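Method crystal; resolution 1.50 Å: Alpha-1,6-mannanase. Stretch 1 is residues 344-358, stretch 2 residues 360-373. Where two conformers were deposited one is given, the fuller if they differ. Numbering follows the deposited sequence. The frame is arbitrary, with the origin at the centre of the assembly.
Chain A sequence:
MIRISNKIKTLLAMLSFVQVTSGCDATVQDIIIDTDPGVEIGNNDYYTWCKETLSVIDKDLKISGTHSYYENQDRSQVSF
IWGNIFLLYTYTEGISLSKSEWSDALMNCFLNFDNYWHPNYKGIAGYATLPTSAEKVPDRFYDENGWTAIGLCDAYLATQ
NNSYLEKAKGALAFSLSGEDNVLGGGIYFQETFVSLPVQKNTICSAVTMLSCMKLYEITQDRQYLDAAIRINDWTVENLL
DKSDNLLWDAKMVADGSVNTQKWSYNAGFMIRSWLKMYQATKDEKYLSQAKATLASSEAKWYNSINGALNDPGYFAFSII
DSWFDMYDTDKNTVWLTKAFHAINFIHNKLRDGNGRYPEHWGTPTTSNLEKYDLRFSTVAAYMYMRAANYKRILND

Stretch 1 (344-358) NFIHNKLRDGNGRYP
Stretch 2 (360-373) HWGTPTTSNLEKYD

Residues 344-358 and 360-373 of the alpha-1,6-mannanase pack as the end of a helix, with the turn that follows it, against an irregular segment, burying 943 Å² in all. The helix runs to Leu350, widening into a pi-type turn over 346-350; Arg351 leaves helical phi/psi (-55/130), and a type I turn spans Asp352 to Gly355, whose positive phi (73/23) favours glycine. From Pro364 to Asn368 the second stretch runs in the same direction as Lys349 to Asp352, CA to CA 4.8 Å for Lys349-Pro364, 5.0 Å for Leu350-Thr365, 5.4 Å for Asp352-Asn368 and 7.1 Å for Arg356-Leu369. Pro364, Thr365, Asn368 and Leu369 are extended (phi -56 to -79, psi 130 to 146).

Four direct hydrogen bonds join the stretches. The helix end leaves carbonyls free, and Thr365 (m) takes two, its N donating to Lys349 O (2.8 Å, 163°) and its OG1 to Leu350 O (2.7 Å). Asp352 (p, chi2 2°) points toward the other stretch; its OD2 accepts Leu369 N (2.9 Å, 169°), while its OD1 accepts Asn354 N (2.8 Å) and Arg356 N (2.9 Å), so one carboxylate both shapes the turn and ties down its partner. Gly353 N donates to Asn368 OD1 (2.9 Å), Asn368 being m.

Apolar groups fill the remaining space. Trp361 (m, chi2 3°) receives Ile346 CD1 (m, t) over one face, a CH-pi contact 3.6 Å from the centroid of its six-membered ring and 13° off the normal. The others are van der Waals contacts. Leu350 CD1 (m, t) lies 3.4 Å from Trp361 CD1. Phe345 (t, chi2 85°) meets Pro364 CD at its ring edge, 4.1 Å from Phe345 CZ. Leu369 (m, t) sets its CD1 methyl against the backbone, 3.3 Å from Tyr357 C, and 4.3 Å from Pro358 CD.

Separately, Tyr372 (p) places CE2 over one face of the charged Arg356 guanidinium (m, t, t), 3.5 Å from Arg356 NE.

Three waters bridge the stretches. Water 1 donates to Lys349 O (2.9 Å) and Thr365 O (2.7 Å); water 3 donates to Pro358 O (2.7 Å) and accepts from Trp361 NE1 (2.9 Å). Water 2 accepts from Arg356 NH1 (2.8 Å) and lies 2.7 Å from Asp352 OD2 and 2.8 Å from Leu369 O.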

ATOM      1  N   ASN A 344      -0.858  15.992  -9.228  1.00 15.77           N
ATOM      2  CA  ASN A 344      -1.399  16.846 -10.294  1.00 15.79           C
ATOM      3  C   ASN A 344      -1.254  16.190 -11.642  1.00 15.80           C
ATOM      4  O   ASN A 344      -2.152  16.249 -12.456  1.00 18.42           O
ATOM      5  CB  ASN A 344      -0.724  18.228 -10.271  1.00 15.12           C
ATOM      6  CG  ASN A 344      -1.106  19.064  -9.035  1.00 18.90           C
ATOM      7  OD1 ASN A 344      -2.046  18.764  -8.313  1.00 19.77           O
ATOM      8  ND2 ASN A 344      -0.360  20.112  -8.800  1.00 19.75           N
ATOM      9  N   PHE A 345      -0.102  15.555 -11.870  1.00 15.37           N
ATOM     10  CA  PHE A 345       0.133  14.834 -13.107  1.00 16.35           C
ATOM     11  C   PHE A 345      -0.868  13.698 -13.308  1.00 15.38           C
ATOM     12  O   PHE A 345      -1.382  13.499 -14.393  1.00 17.99           O
ATOM     13  CB  PHE A 345       1.573  14.306 -13.147  1.00 15.29           C
ATOM     14  CG  PHE A 345       1.901  13.529 -14.398  1.00 15.34           C
ATOM     15  CD1 PHE A 345       2.297  14.160 -15.526  1.00 16.78           C
ATOM     16  CD2 PHE A 345       1.814  12.130 -14.395  1.00 14.95           C
ATOM     17  CE1 PHE A 345       2.627  13.441 -16.670  1.00 16.92           C
ATOM     18  CE2 PHE A 345       2.108  11.399 -15.532  1.00 15.31           C
ATOM     19  CZ  PHE A 345       2.530  12.070 -16.672  1.00 16.11           C
ATOM     20  N   ILE A 346      -1.128  12.925 -12.266  1.00 14.69           N
ATOM     21  CA  ILE A 346      -2.132  11.880 -12.359  1.00 13.48           C
ATOM     22  C   ILE A 346      -3.460  12.446 -12.871  1.00 16.15           C
ATOM     23  O   ILE A 346      -4.041  11.926 -13.809  1.00 16.92           O
ATOM     24  CB  ILE A 346      -2.323  11.177 -10.993  1.00 15.77           C
ATOM     25  CG1 ILE A 346      -1.028  10.450 -10.584  1.00 17.77           C
ATOM     26  CG2 ILE A 346      -3.470  10.168 -11.079  1.00 17.49           C
ATOM     27  CD1 ILE A 346      -1.049  10.044  -9.130  1.00 18.33           C
ATOM     28  N   HIS A 347      -3.933  13.513 -12.270  1.00 17.48           N
ATOM     29  CA  HIS A 347      -5.230  14.108 -12.674  1.00 18.70           C
ATOM     30  C   HIS A 347      -5.195  14.740 -14.064  1.00 18.24           C
ATOM     31  O   HIS A 347      -6.101  14.565 -14.882  1.00 18.41           O
ATOM     32  CB  HIS A 347      -5.648  15.126 -11.646  1.00 18.88           C
ATOM     33  CG  HIS A 347      -7.029  15.649 -11.851  1.00 19.04           C
ATOM     34  ND1 HIS A 347      -7.284  16.866 -12.438  1.00 24.29           N
ATOM     35  CD2 HIS A 347      -8.233  15.090 -11.596  1.00 22.77           C
ATOM     36  CE1 HIS A 347      -8.592  17.054 -12.496  1.00 28.63           C
ATOM     37  NE2 HIS A 347      -9.188  15.997 -11.980  1.00 28.60           N
ATOM     38  N   ASN A 348      -4.167  15.538 -14.286  1.00 20.64           N
ATOM     39  CA  ASN A 348      -4.070  16.372 -15.479  1.00 19.89           C
ATOM     40  C   ASN A 348      -3.633  15.631 -16.732  1.00 20.51           C
ATOM     41  O   ASN A 348      -4.007  16.018 -17.834  1.00 23.14           O
ATOM     42  CB  ASN A 348      -3.177  17.583 -15.169  1.00 21.31           C
ATOM     43  CG  ASN A 348      -3.758  18.476 -14.063  1.00 28.45           C
ATOM     44  OD1 ASN A 348      -4.963  18.423 -13.722  1.00 35.47           O
ATOM     45  ND2 ASN A 348      -2.891  19.294 -13.472  1.00 35.84           N
ATOM     46  N   LYS A 349      -2.842  14.576 -16.562  1.00 16.79           N
ATOM     47  CA  LYS A 349      -2.258  13.851 -17.694  0.50 15.44           C
ATOM     48  C   LYS A 349      -2.646  12.373 -17.818  1.00 17.56           C
ATOM     49  O   LYS A 349      -2.670  11.826 -18.935  1.00 21.50           O
ATOM     50  CB  LYS A 349      -0.744  13.983 -17.672  0.50 18.04           C
ATOM     51  CG  LYS A 349      -0.257  15.396 -17.882  0.50 20.95           C
ATOM     52  CD  LYS A 349      -0.617  15.859 -19.289  0.50 22.68           C
ATOM     53  CE  LYS A 349      -0.194  17.291 -19.594  0.50 25.14           C
ATOM     54  NZ  LYS A 349      -0.483  17.590 -21.029  0.50 23.95           N
ATOM     55  N   LEU A 350      -2.975  11.720 -16.704  1.00 16.93           N
ATOM     56  CA  LEU A 350      -3.342  10.288 -16.784  1.00 16.97           C
ATOM     57  C   LEU A 350      -4.834   9.999 -16.890  1.00 16.36           C
ATOM     58  O   LEU A 350      -5.218   9.056 -17.579  1.00 18.70           O
ATOM     59  CB  LEU A 350      -2.748   9.511 -15.613  1.00 16.82           C
ATOM     60  CG  LEU A 350      -1.219   9.582 -15.483  1.00 15.13           C
ATOM     61  CD1 LEU A 350      -0.780   8.756 -14.278  1.00 17.68           C
ATOM     62  CD2 LEU A 350      -0.518   9.083 -16.751  1.00 18.45           C
ATOM     63  N   ARG A 351      -5.653  10.796 -16.199  1.00 18.29           N
ATOM     64  CA  ARG A 351      -7.101  10.647 -16.254  0.50 18.41           C
ATOM     65  C   ARG A 351      -7.561  10.719 -17.701  1.00 18.55           C
ATOM     66  O   ARG A 351      -7.208  11.657 -18.446  1.00 21.55           O
ATOM     67  CB  ARG A 351      -7.785  11.746 -15.442  0.50 21.36           C
ATOM     68  CG  ARG A 351      -9.298  11.603 -15.332  0.50 22.95           C
ATOM     69  CD  ARG A 351      -9.886  12.719 -14.476  0.50 24.86           C
ATOM     70  NE  ARG A 351     -10.614  13.723 -15.243  0.50 35.08           N
ATOM     71  CZ  ARG A 351     -10.141  14.916 -15.601  0.50 32.79           C
ATOM     72  NH1 ARG A 351      -8.904  15.300 -15.293  0.50 39.78           N
ATOM     73  NH2 ARG A 351     -10.932  15.730 -16.270  0.50 33.01           N
ATOM     74  N   ASP A 352      -8.363   9.759 -18.107  1.00 18.96           N
ATOM     75  CA  ASP A 352      -8.857   9.765 -19.495  1.00 21.52           C
ATOM     76  C   ASP A 352     -10.194  10.517 -19.594  1.00 21.06           C
ATOM     77  O   ASP A 352     -10.685  11.061 -18.614  1.00 21.07           O
ATOM     78  CB  ASP A 352      -8.860   8.358 -20.124  1.00 22.73           C
ATOM     79  CG  ASP A 352     -10.081   7.495 -19.755  1.00 22.40           C
ATOM     80  OD1 ASP A 352     -10.996   7.936 -19.032  1.00 21.17           O
ATOM     81  OD2 ASP A 352     -10.090   6.331 -20.229  1.00 22.66           O
ATOM     82  N   GLY A 353     -10.761  10.555 -20.793  1.00 24.89           N
ATOM     83  CA  GLY A 353     -11.970  11.327 -21.052  1.00 27.94           C
ATOM     84  C   GLY A 353     -13.222  10.752 -20.415  1.00 24.88           C
ATOM     85  O   GLY A 353     -14.251  11.441 -20.343  1.00 35.23           O
ATOM     86  N   ASN A 354     -13.129   9.501 -19.939  1.00 27.04           N
ATOM     87  CA  ASN A 354     -14.204   8.857 -19.184  1.00 27.67           C
ATOM     88  C   ASN A 354     -13.962   8.829 -17.677  1.00 26.26           C
ATOM     89  O   ASN A 354     -14.691   8.169 -16.935  1.00 25.75           O
ATOM     90  CB  ASN A 354     -14.403   7.431 -19.714  1.00 26.11           C
ATOM     91  CG  ASN A 354     -14.832   7.417 -21.165  1.00 31.53           C
ATOM     92  OD1 ASN A 354     -14.365   6.603 -21.970  1.00 34.31           O
ATOM     93  ND2 ASN A 354     -15.711   8.331 -21.514  1.00 33.20           N
ATOM     94  N   GLY A 355     -12.945   9.548 -17.221  1.00 20.23           N
ATOM     95  CA  GLY A 355     -12.609   9.567 -15.795  1.00 19.81           C
ATOM     96  C   GLY A 355     -11.949   8.295 -15.265  1.00 19.20           C
ATOM     97  O   GLY A 355     -11.987   8.024 -14.043  1.00 19.57           O
ATOM     98  N   ARG A 356     -11.331   7.538 -16.178  1.00 18.07           N
ATOM     99  CA  ARG A 356     -10.587   6.318 -15.846  1.00 16.89           C
ATOM    100  C   ARG A 356      -9.081   6.523 -15.869  1.00 15.58           C
ATOM    101  O   ARG A 356      -8.573   7.498 -16.442  1.00 17.63           O
ATOM    102  CB  ARG A 356     -10.986   5.175 -16.766  1.00 15.84           C
ATOM    103  CG  ARG A 356     -12.491   4.947 -16.718  1.00 19.72           C
ATOM    104  CD  ARG A 356     -12.839   3.697 -17.451  1.00 20.05           C
ATOM    105  NE  ARG A 356     -14.272   3.453 -17.415  1.00 22.75           N
ATOM    106  CZ  ARG A 356     -15.060   3.486 -18.462  1.00 23.96           C
ATOM    107  NH1 ARG A 356     -14.589   3.796 -19.669  1.00 46.96           N
ATOM    108  NH2 ARG A 356     -16.350   3.240 -18.318  1.00 30.94           N
ATOM    109  N   TYR A 357      -8.379   5.598 -15.214  1.00 17.18           N
ATOM    110  CA  TYR A 357      -6.929   5.686 -15.036  1.00 14.92           C
ATOM    111  C   TYR A 357      -6.211   4.472 -15.599  1.00 15.59           C
ATOM    112  O   TYR A 357      -6.709   3.335 -15.511  1.00 15.86           O
ATOM    113  CB  TYR A 357      -6.582   5.874 -13.544  1.00 15.22           C
ATOM    114  CG  TYR A 357      -7.033   7.234 -13.096  1.00 15.21           C
ATOM    115  CD1 TYR A 357      -8.348   7.464 -12.667  1.00 16.48           C
ATOM    116  CD2 TYR A 357      -6.175   8.325 -13.191  1.00 15.99           C
ATOM    117  CE1 TYR A 357      -8.770   8.747 -12.329  1.00 16.65           C
ATOM    118  CE2 TYR A 357      -6.586   9.604 -12.830  1.00 14.29           C
ATOM    119  CZ  TYR A 357      -7.888   9.816 -12.432  1.00 17.05           C
ATOM    120  OH  TYR A 357      -8.280  11.105 -12.111  1.00 17.54           O
ATOM    121  N   PRO A 358      -5.026   4.706 -16.181  1.00 17.09           N
ATOM    122  CA  PRO A 358      -4.224   3.638 -16.725  1.00 17.79           C
ATOM    123  C   PRO A 358      -3.450   2.870 -15.651  1.00 16.04           C
ATOM    124  O   PRO A 358      -3.286   3.325 -14.511  1.00 18.15           O
ATOM    125  CB  PRO A 358      -3.264   4.384 -17.635  1.00 17.38           C
ATOM    126  CG  PRO A 358      -2.995   5.654 -16.870  1.00 16.81           C
ATOM    127  CD  PRO A 358      -4.353   6.011 -16.314  1.00 18.23           C
ATOM    128  N   HIS A 360      -0.157   2.256 -15.701  1.00 15.20           N
ATOM    129  CA  HIS A 360       1.198   2.804 -15.514  0.50 15.41           C
ATOM    130  C   HIS A 360       1.134   4.338 -15.421  1.00 14.71           C
ATOM    131  O   HIS A 360       0.280   4.974 -16.054  1.00 17.91           O
ATOM    132  CB  HIS A 360       2.070   2.313 -16.677  0.50 15.64           C
ATOM    133  CG  HIS A 360       3.550   2.469 -16.474  0.50 15.49           C
ATOM    134  ND1 HIS A 360       4.368   1.446 -16.031  0.50 15.88           N
ATOM    135  CD2 HIS A 360       4.368   3.520 -16.725  0.50 12.27           C
ATOM    136  CE1 HIS A 360       5.616   1.873 -16.003  0.50 13.05           C
ATOM    137  NE2 HIS A 360       5.635   3.131 -16.419  0.50 16.38           N
ATOM    138  N   TRP A 361       2.007   4.933 -14.597  1.00 13.37           N
ATOM    139  CA  TRP A 361       1.975   6.372 -14.358  1.00 15.28           C
ATOM    140  C   TRP A 361       3.030   7.179 -15.116  1.00 16.38           C
ATOM    141  O   TRP A 361       3.163   8.381 -14.912  1.00 17.11           O
ATOM    142  CB  TRP A 361       2.092   6.653 -12.864  1.00 14.63           C
ATOM    143  CG  TRP A 361       0.842   6.407 -12.051  1.00 12.83           C
ATOM    144  CD1 TRP A 361      -0.362   5.915 -12.472  1.00 15.09           C
ATOM    145  CD2 TRP A 361       0.717   6.627 -10.650  1.00 12.81           C
ATOM    146  NE1 TRP A 361      -1.249   5.857 -11.421  1.00 14.30           N
ATOM    147  CE2 TRP A 361      -0.602   6.274 -10.281  1.00 12.34           C
ATOM    148  CE3 TRP A 361       1.602   7.070  -9.661  1.00 14.80           C
ATOM    149  CZ2 TRP A 361      -1.049   6.354  -8.961  1.00 12.32           C
ATOM    150  CZ3 TRP A 361       1.164   7.148  -8.341  1.00 14.75           C
ATOM    151  CH2 TRP A 361      -0.178   6.799  -8.004  1.00 13.90           C
ATOM    152  N   GLY A 362       3.731   6.531 -16.036  1.00 16.81           N
ATOM    153  CA  GLY A 362       4.889   7.150 -16.686  1.00 16.88           C
ATOM    154  C   GLY A 362       4.594   8.087 -17.841  1.00 17.79           C
ATOM    155  O   GLY A 362       5.385   8.982 -18.124  1.00 19.54           O
ATOM    156  N   THR A 363       3.470   7.874 -18.538  1.00 19.03           N
ATOM    157  CA  THR A 363       3.225   8.564 -19.810  1.00 19.18           C
ATOM    158  C   THR A 363       1.790   9.102 -19.888  1.00 19.66           C
ATOM    159  O   THR A 363       0.846   8.413 -19.499  1.00 19.70           O
ATOM    160  CB  THR A 363       3.525   7.637 -20.998  1.00 27.77           C
ATOM    161  OG1 THR A 363       2.655   6.521 -20.972  1.00 37.60           O
ATOM    162  CG2 THR A 363       4.914   7.102 -20.941  1.00 30.30           C
ATOM    163  N   PRO A 364       1.617  10.340 -20.378  1.00 21.64           N
ATOM    164  CA  PRO A 364       0.256  10.863 -20.486  1.00 20.53           C
ATOM    165  C   PRO A 364      -0.658   9.974 -21.311  1.00 21.23           C
ATOM    166  O   PRO A 364      -0.234   9.326 -22.286  1.00 21.29           O
ATOM    167  CB  PRO A 364       0.448  12.221 -21.156  1.00 21.69           C
ATOM    168  CG  PRO A 364       1.828  12.627 -20.801  1.00 21.35           C
ATOM    169  CD  PRO A 364       2.625  11.353 -20.730  1.00 20.41           C
ATOM    170  N   THR A 365      -1.914   9.951 -20.906  1.00 20.51           N
ATOM    171  CA  THR A 365      -2.934   9.207 -21.604  1.00 23.63           C
ATOM    172  C   THR A 365      -3.373   9.998 -22.830  1.00 26.42           C
ATOM    173  O   THR A 365      -3.660  11.189 -22.735  1.00 31.56           O
ATOM    174  CB  THR A 365      -4.115   8.961 -20.669  1.00 23.76           C
ATOM    175  OG1 THR A 365      -3.655   8.146 -19.580  1.00 23.17           O
ATOM    176  CG2 THR A 365      -5.244   8.254 -21.385  1.00 28.43           C
ATOM    177  N   THR A 366      -3.402   9.337 -23.980  1.00 26.29           N
ATOM    178  CA  THR A 366      -3.775   9.994 -25.235  1.00 27.78           C
ATOM    179  C   THR A 366      -5.033   9.449 -25.906  1.00 35.57           C
ATOM    180  O   THR A 366      -5.512  10.036 -26.867  1.00 43.63           O
ATOM    181  CB  THR A 366      -2.599   9.968 -26.237  1.00 33.77           C
ATOM    182  OG1 THR A 366      -2.165   8.621 -26.431  1.00 37.99           O
ATOM    183  CG2 THR A 366      -1.446  10.794 -25.688  1.00 37.46           C
ATOM    184  N   SER A 367      -5.537   8.327 -25.423  1.00 30.55           N
ATOM    185  CA  SER A 367      -6.801   7.793 -25.888  1.00 31.17           C
ATOM    186  C   SER A 367      -7.495   7.094 -24.724  1.00 28.69           C
ATOM    187  O   SER A 367      -6.869   6.703 -23.739  1.00 30.99           O
ATOM    188  CB  SER A 367      -6.592   6.828 -27.057  1.00 39.50           C
ATOM    189  OG  SER A 367      -5.742   5.759 -26.694  1.00 44.76           O
ATOM    190  N   ASN A 368      -8.808   6.973 -24.833  1.00 24.56           N
ATOM    191  CA  ASN A 368      -9.580   6.430 -23.729  1.00 26.96           C
ATOM    192  C   ASN A 368      -9.343   4.949 -23.561  1.00 27.03           C
ATOM    193  O   ASN A 368      -9.170   4.211 -24.535  1.00 28.64           O
ATOM    194  CB  ASN A 368     -11.064   6.749 -23.916  1.00 29.48           C
ATOM    195  CG  ASN A 368     -11.347   8.236 -23.799  1.00 33.43           C
ATOM    196  OD1 ASN A 368     -10.543   9.001 -23.240  1.00 38.01           O
ATOM    197  ND2 ASN A 368     -12.487   8.654 -24.311  1.00 33.59           N
ATOM    198  N   LEU A 369      -9.301   4.524 -22.305  1.00 24.96           N
ATOM    199  CA  LEU A 369      -9.041   3.129 -21.959  1.00 25.02           C
ATOM    200  C   LEU A 369     -10.238   2.250 -22.270  1.00 24.72           C
ATOM    201  O   LEU A 369     -11.383   2.657 -22.062  1.00 27.04           O
ATOM    202  CB  LEU A 369      -8.712   3.027 -20.467  1.00 24.51           C
ATOM    203  CG  LEU A 369      -7.445   3.793 -20.115  1.00 29.59           C
ATOM    204  CD1 LEU A 369      -7.431   4.127 -18.642  1.00 32.07           C
ATOM    205  CD2 LEU A 369      -6.207   3.009 -20.514  1.00 33.47           C
ATOM    206  N   GLU A 370      -9.975   1.044 -22.765  1.00 25.61           N
ATOM    207  CA  GLU A 370     -11.030   0.044 -22.974  1.00 25.65           C
ATOM    208  C   GLU A 370     -11.009  -1.021 -21.880  1.00 26.58           C
ATOM    209  O   GLU A 370     -12.052  -1.600 -21.551  1.00 35.05           O
ATOM    210  CB  GLU A 370     -10.892  -0.630 -24.349  1.00 31.17           C
ATOM    211  N   LYS A 371      -9.820  -1.287 -21.338  1.00 27.06           N
ATOM    212  CA  LYS A 371      -9.632  -2.261 -20.282  1.00 20.17           C
ATOM    213  C   LYS A 371      -9.166  -1.540 -19.024  1.00 20.59           C
ATOM    214  O   LYS A 371      -8.422  -0.557 -19.081  1.00 23.97           O
ATOM    215  CB  LYS A 371      -8.623  -3.339 -20.689  1.00 28.55           C
ATOM    216  N   TYR A 372      -9.589  -2.057 -17.882  1.00 19.76           N
ATOM    217  CA  TYR A 372      -9.175  -1.533 -16.585  1.00 18.11           C
ATOM    218  C   TYR A 372      -9.472  -2.551 -15.497  1.00 17.85           C
ATOM    219  O   TYR A 372     -10.416  -3.328 -15.616  1.00 17.56           O
ATOM    220  CB  TYR A 372      -9.889  -0.203 -16.277  1.00 20.61           C
ATOM    221  CG  TYR A 372     -11.384  -0.236 -16.483  1.00 21.11           C
ATOM    222  CD1 TYR A 372     -12.243  -0.701 -15.490  1.00 24.35           C
ATOM    223  CD2 TYR A 372     -11.952   0.186 -17.690  1.00 25.70           C
ATOM    224  CE1 TYR A 372     -13.620  -0.741 -15.687  1.00 24.15           C
ATOM    225  CE2 TYR A 372     -13.324   0.144 -17.885  1.00 26.87           C
ATOM    226  CZ  TYR A 372     -14.152  -0.323 -16.880  1.00 25.67           C
ATOM    227  OH  TYR A 372     -15.531  -0.362 -17.079  1.00 27.42           O
ATOM    228  N   ASP A 373      -8.656  -2.552 -14.438  1.00 17.13           N
ATOM    229  CA  ASP A 373      -9.006  -3.300 -13.223  1.00 17.19           C
ATOM    230  C   ASP A 373      -9.148  -2.351 -12.037  1.00 13.03           C
ATOM    231  O   ASP A 373      -8.770  -1.168 -12.103  1.00 16.28           O
ATOM    232  CB  ASP A 373      -8.158  -4.596 -12.986  1.00 22.67           C
ATOM    233  CG  ASP A 373      -6.759  -4.361 -12.555  1.00 25.27           C
ATOM    234  OD1 ASP A 373      -6.555  -3.612 -11.555  1.00 21.23           O
ATOM    235  OD2 ASP A 373      -5.856  -5.040 -13.160  1.00 24.72           O
TER
HETATM  236  O   HOH W   1      -3.025  13.389 -21.343  1.00 37.61           O
HETATM  237  O   HOH W   2     -12.296   4.917 -20.695  1.00 24.57           O
HETATM  238  O   HOH W   3      -3.358   3.954 -11.835  1.00 14.81           O